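Local coordinates for cycloserine biosynthesis protein DcsG (PDB 6JIL) that catalyses the ATP-dependent cyclisation of O-ureido-D-serine to the antibiotic D-cycloserine, as a magnesium-dependent ATP-grasp enzyme, at residues L189-G194 / A231-A236; A99-P104 / S240-G245. All coordinates share one frame; numbering follows the deposited sequence.

Interaction 1: residues L189-G194 / A231-A236; sequences LTFFDG and AVAAAA
Phe191 reaches from strand 186-192 to helix 227-244 and meets Ala233 and Ala234 with the outer part of its ring. Its CB points toward the helix. CG lies anti to the carbonyl carbon (chi1 -76°), and this sends the ring out from the strand. On the side of CD2, Gly194 C lies at the ring edge, in plane, in the turn that leads from strand 186-192 to strand 195-202. Phe191 CE1 lies 3.5 Å from Ala233 CB. On the other side of the ring tip, Phe191 CE2 is 4.1 Å from Ala234 CB. At the tip, Phe191 CZ lies 3.6 Å from Ala233 CB. Phe191 CZ also comes to 4.0 Å from Ala234 N, a plain packing contact. The ring therefore spans two successive helical residues, and the Ala233 methyl approaches it obliquely.

Leu189 adds a second point of contact two residues earlier, on the same side of the strand. Leu189 CD2 packs 3.8 Å from Ala233 CB. The Ala233 methyl thus meets both the leucine branch and the phenylalanine ring. It also touches Val255 of the neighbouring strand 252-259, while Leu189 reaches Leu257 of that strand.

Thr190 lies between the two touching residues, and its OG1 is hydrogen-bonded to Leu277 O. The axes of 189-192 and 231-236 approach to 9.6 Å and cross at -51°. Phe191 and Leu189 fill the gap and meet the helix at methyls that reach no further than CB. The contact is buried, and its side chains meet through carbon atoms. Leu189 lies about 6 Å, side chain to side chain, from Arg254, a probable active-site residue. The arrangement is a helix packed on one face of an antiparallel sheet, as in the alpha/beta architecture of the ATP-grasp fold.

Interaction 2: residues A99-P104 / S240-G245; sequences AAHGVP and SVAHLG
His101 meets Ala242 and His243 near the end of helix 227-244 with the far end of its imidazole. His101 CE1 lies 4.1 Å from His243 CB and 4.2 Å from His243 ND1. His101 NE2 lies 4.1 Å from His243 N, a packing contact, and 4.2 Å from Ala242 CB. These are loose van der Waals contacts, and the ring meets both CB atoms obliquely. The two histidine side chains cross at about a right angle. Their nitrogens His101 NE2 and His243 ND1 stay 5.0 Å apart.

His243 has CG anti to its backbone N (chi1 -180°). Its CB faces His101, but the ring then leads away, to meet Trp88 of helix 83-89 with the planes at about 30°. The same side chain touches Asp97 of helix 94-100. His101 ND1 is hydrogen-bonded to Asp97 O, in the last turn of that helix, which probably limits rotation of the ring. CE1 and NE2 of His101 are the atoms that meet the other helix. His101 also touches Ala239, one turn before His243.

Further out, each backbone is shaped by a glycine. Gly102 has positive phi and ends helix 94-100, its N bonded to Ala99 O at 3.2 Å. Gly245 does the same after helix 227-244, its N bonded to Ala242 O at 3.2 Å. The contact lies at the surface, away from the nucleotide and magnesium sites. It joins two helix C-terminal regions in the ATP-grasp enzyme, each closed by a Schellman motif.

In the fold
From the N terminus, the chain first reaches 99-104, at the end of helix 94-100. It then runs through the antiparallel sheet that includes strands 109-111 and 172-176 before arriving at 189-194 in the five-stranded sheet. Helix 227-244 follows and takes part in both contacts. Its residues 231-236 close the shorter loop of interaction 1, and 240-245 close the longer loop of interaction 2. Interaction 1 is therefore nested inside interaction 2. Their centres are 12 Å apart; Val103 packs on Ala236 and Pro104 on Val232. The single helix thus ties the five-stranded sheet to the end of helix 94-100.

Interaction 1: residues L189-G194 / A231-A236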
loop_
_atom_site.group_PDB
_atom_site.type_symbol
_atom_site.label_atom_id
_atom_site.label_comp_id
_atom_site.label_asym_id
_atom_site.label_seq_id
_atom_site.Cartn_x
_atom_site.Cartn_y
_atom_site.Cartn_z
ATOM N N LEU A 189 -8.066 7.205 -0.416
ATOM C CA LEU A 189 -8.937 7.380 0.743
ATOM C C LEU A 189 -8.378 6.729 2.006
ATOM O O LEU A 189 -7.906 5.594 1.982
ATOM C CB LEU A 189 -10.330 6.804 0.463
ATOM C CG LEU A 189 -11.215 7.407 -0.636
ATOM C CD1 LEU A 189 -10.634 7.103 -2.010
ATOM C CD2 LEU A 189 -12.625 6.824 -0.519
ATOM N N THR A 190 -8.449 7.452 3.116
ATOM C CA THR A 190 -7.957 6.948 4.386
ATOM C C THR A 190 -9.119 6.609 5.310
ATOM O O THR A 190 -10.054 7.395 5.463
ATOM C CB THR A 190 -7.058 7.979 5.053
ATOM O OG1 THR A 190 -5.870 8.131 4.270
ATOM C CG2 THR A 190 -6.689 7.548 6.451
ATOM N N PHE A 191 -9.055 5.427 5.916
ATOM C CA PHE A 191 -10.095 4.962 6.824
ATOM C C PHE A 191 -9.540 4.619 8.195
ATOM O O PHE A 191 -8.396 4.178 8.324
ATOM C CB PHE A 191 -10.777 3.710 6.275
ATOM C CG PHE A 191 -11.746 3.972 5.164
ATOM C CD1 PHE A 191 -11.310 4.432 3.931
ATOM C CD2 PHE A 191 -13.103 3.700 5.338
ATOM C CE1 PHE A 191 -12.210 4.611 2.882
ATOM C CE2 PHE A 191 -14.011 3.876 4.295
ATOM C CZ PHE A 191 -13.564 4.330 3.065
ATOM N N PHE A 192 -10.371 4.814 9.214
ATOM C CA PHE A 192 -9.999 4.494 10.585
ATOM C C PHE A 192 -11.125 3.682 11.204
ATOM O O PHE A 192 -12.248 4.162 11.339
ATOM C CB PHE A 192 -9.733 5.774 11.367
ATOM C CG PHE A 192 -8.502 6.505 10.903
ATOM C CD1 PHE A 192 -8.582 7.810 10.429
ATOM C CD2 PHE A 192 -7.262 5.880 10.928
ATOM C CE1 PHE A 192 -7.448 8.479 9.989
ATOM C CE2 PHE A 192 -6.121 6.543 10.489
ATOM C CZ PHE A 192 -6.216 7.847 10.019
ATOM N N ASP A 193 -10.815 2.435 11.550
ATOM C CA ASP A 193 -11.790 1.513 12.128
ATOM C C ASP A 193 -13.031 1.323 11.259
ATOM O O ASP A 193 -14.153 1.267 11.762
ATOM C CB ASP A 193 -12.209 1.963 13.529
ATOM C CG ASP A 193 -11.312 1.397 14.607
ATOM O OD1 ASP A 193 -10.526 0.482 14.283
ATOM O OD2 ASP A 193 -11.392 1.849 15.773
ATOM N N GLY A 194 -12.815 1.221 9.952
ATOM C CA GLY A 194 -13.912 1.024 9.026
ATOM C C GLY A 194 -14.697 2.283 8.718
ATOM O O GLY A 194 -15.765 2.208 8.111
ATOM N N ALA A 231 -17.651 4.112 -1.287
ATOM C CA ALA A 231 -18.364 2.843 -1.310
ATOM C C ALA A 231 -17.422 1.710 -1.736
ATOM O O ALA A 231 -17.426 0.633 -1.142
ATOM C CB ALA A 231 -19.547 2.932 -2.260
ATOM N N VAL A 232 -16.609 1.956 -2.758
ATOM C CA VAL A 232 -15.682 0.940 -3.227
ATOM C C VAL A 232 -14.589 0.707 -2.185
ATOM O O VAL A 232 -14.277 -0.436 -1.848
ATOM C CB VAL A 232 -15.045 1.336 -4.586
ATOM C CG1 VAL A 232 -13.863 0.432 -4.896
ATOM C CG2 VAL A 232 -16.075 1.213 -5.696
ATOM N N ALA A 233 -14.019 1.788 -1.667
ATOM C CA ALA A 233 -12.969 1.687 -0.663
ATOM C C ALA A 233 -13.420 0.853 0.529
ATOM O O ALA A 233 -12.682 -0.001 1.010
ATOM C CB ALA A 233 -12.563 3.081 -0.191
ATOM N N ALA A 234 -14.633 1.118 1.011
ATOM C CA ALA A 234 -15.189 0.399 2.157
ATOM C C ALA A 234 -15.427 -1.071 1.851
ATOM O O ALA A 234 -15.391 -1.905 2.757
ATOM C CB ALA A 234 -16.498 1.048 2.608
ATOM N N ALA A 235 -15.687 -1.388 0.585
ATOM C CA ALA A 235 -15.907 -2.782 0.190
ATOM C C ALA A 235 -14.572 -3.505 0.220
ATOM O O ALA A 235 -14.487 -4.648 0.666
ATOM C CB ALA A 235 -16.503 -2.858 -1.206
ATOM N N ALA A 236 -13.533 -2.824 -0.259
ATOM C CA ALA A 236 -12.198 -3.388 -0.280
ATOM C C ALA A 236 -11.757 -3.728 1.145
ATOM O O ALA A 236 -11.162 -4.778 1.384
ATOM C CB ALA A 236 -11.227 -2.400 -0.909
#

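Interaction 2: residues A99-P104 / S240-G245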
loop_
_atom_site.group_PDB
_atom_site.type_symbol
_atom_site.label_atom_id
_atom_site.label_comp_id
_atom_site.label_asym_id
_atom_site.label_seq_id
_atom_site.Cartn_x
_atom_site.Cartn_y
_atom_site.Cartn_z
ATOM N N ALA A 99 -10.837 -9.098 -5.877
ATOM C CA ALA A 99 -11.666 -9.379 -7.039
ATOM C C ALA A 99 -12.653 -10.513 -6.749
ATOM O O ALA A 99 -13.790 -10.486 -7.225
ATOM C CB ALA A 99 -10.792 -9.735 -8.233
ATOM N N ALA A 100 -12.226 -11.493 -5.957
ATOM C CA ALA A 100 -13.075 -12.629 -5.614
ATOM C C ALA A 100 -14.219 -12.222 -4.689
ATOM O O ALA A 100 -15.201 -12.951 -4.555
ATOM C CB ALA A 100 -12.245 -13.727 -4.961
ATOM N N HIS A 101 -14.081 -11.064 -4.044
ATOM C CA HIS A 101 -15.119 -10.567 -3.147
ATOM C C HIS A 101 -16.003 -9.527 -3.827
ATOM O O HIS A 101 -16.742 -8.805 -3.162
ATOM C CB HIS A 101 -14.510 -9.945 -1.887
ATOM C CG HIS A 101 -14.078 -10.946 -0.862
ATOM N ND1 HIS A 101 -13.033 -11.820 -1.067
ATOM C CD2 HIS A 101 -14.565 -11.224 0.370
ATOM C CE1 HIS A 101 -12.895 -12.595 -0.006
ATOM N NE2 HIS A 101 -13.812 -12.254 0.879
ATOM N N GLY A 102 -15.920 -9.434 -5.146
ATOM C CA GLY A 102 -16.752 -8.471 -5.842
ATOM C C GLY A 102 -16.216 -7.052 -5.888
ATOM O O GLY A 102 -16.851 -6.173 -6.462
ATOM N N VAL A 103 -15.052 -6.821 -5.285
ATOM C CA VAL A 103 -14.441 -5.490 -5.296
ATOM C C VAL A 103 -13.803 -5.236 -6.658
ATOM O O VAL A 103 -12.965 -6.014 -7.113
ATOM C CB VAL A 103 -13.330 -5.354 -4.234
ATOM C CG1 VAL A 103 -12.691 -3.964 -4.322
ATOM C CG2 VAL A 103 -13.898 -5.596 -2.850
ATOM N N PRO A 104 -14.194 -4.140 -7.327
ATOM C CA PRO A 104 -13.647 -3.793 -8.643
ATOM C C PRO A 104 -12.170 -3.412 -8.584
ATOM O O PRO A 104 -11.791 -2.482 -7.887
ATOM C CB PRO A 104 -14.527 -2.624 -9.084
ATOM C CG PRO A 104 -14.862 -1.965 -7.787
ATOM C CD PRO A 104 -15.179 -3.137 -6.889
ATOM N N SER A 240 -11.210 -7.418 2.980
ATOM C CA SER A 240 -9.965 -7.745 3.671
ATOM C C SER A 240 -10.270 -8.324 5.048
ATOM O O SER A 240 -9.666 -9.309 5.465
ATOM C CB SER A 240 -9.098 -6.494 3.831
ATOM O OG SER A 240 -8.802 -5.927 2.571
ATOM N N VAL A 241 -11.205 -7.698 5.752
ATOM C CA VAL A 241 -11.589 -8.162 7.073
ATOM C C VAL A 241 -12.130 -9.587 6.992
ATOM O O VAL A 241 -11.760 -10.444 7.790
ATOM C CB VAL A 241 -12.667 -7.244 7.686
ATOM C CG1 VAL A 241 -13.222 -7.866 8.958
ATOM C CG2 VAL A 241 -12.071 -5.874 7.979
ATOM N N ALA A 242 -13.001 -9.830 6.014
ATOM C CA ALA A 242 -13.613 -11.143 5.816
ATOM C C ALA A 242 -12.601 -12.210 5.396
ATOM O O ALA A 242 -12.573 -13.314 5.942
ATOM C CB ALA A 242 -14.719 -11.040 4.769
ATOM N N HIS A 243 -11.771 -11.864 4.420
ATOM C CA HIS A 243 -10.764 -12.773 3.900
ATOM C C HIS A 243 -9.797 -13.293 4.955
ATOM O O HIS A 243 -9.466 -14.476 4.967
ATOM C CB HIS A 243 -9.964 -12.084 2.802
ATOM C CG HIS A 243 -8.903 -12.948 2.207
ATOM N ND1 HIS A 243 -9.186 -13.974 1.330
ATOM C CD2 HIS A 243 -7.562 -12.970 2.395
ATOM C CE1 HIS A 243 -8.064 -14.589 1.004
ATOM N NE2 HIS A 243 -7.065 -14.001 1.636
ATOM N N LEU A 244 -9.342 -12.403 5.833
ATOM C CA LEU A 244 -8.383 -12.758 6.874
ATOM C C LEU A 244 -9.028 -13.187 8.182
ATOM O O LEU A 244 -8.330 -13.589 9.118
ATOM C CB LEU A 244 -7.443 -11.577 7.131
ATOM C CG LEU A 244 -6.538 -11.185 5.959
ATOM C CD1 LEU A 244 -5.892 -9.841 6.221
ATOM C CD2 LEU A 244 -5.490 -12.258 5.756
ATOM N N GLY A 245 -10.354 -13.101 8.246
ATOM C CA GLY A 245 -11.064 -13.487 9.453
ATOM C C GLY A 245 -10.818 -12.543 10.616
ATOM O O GLY A 245 -10.878 -12.945 11.774
#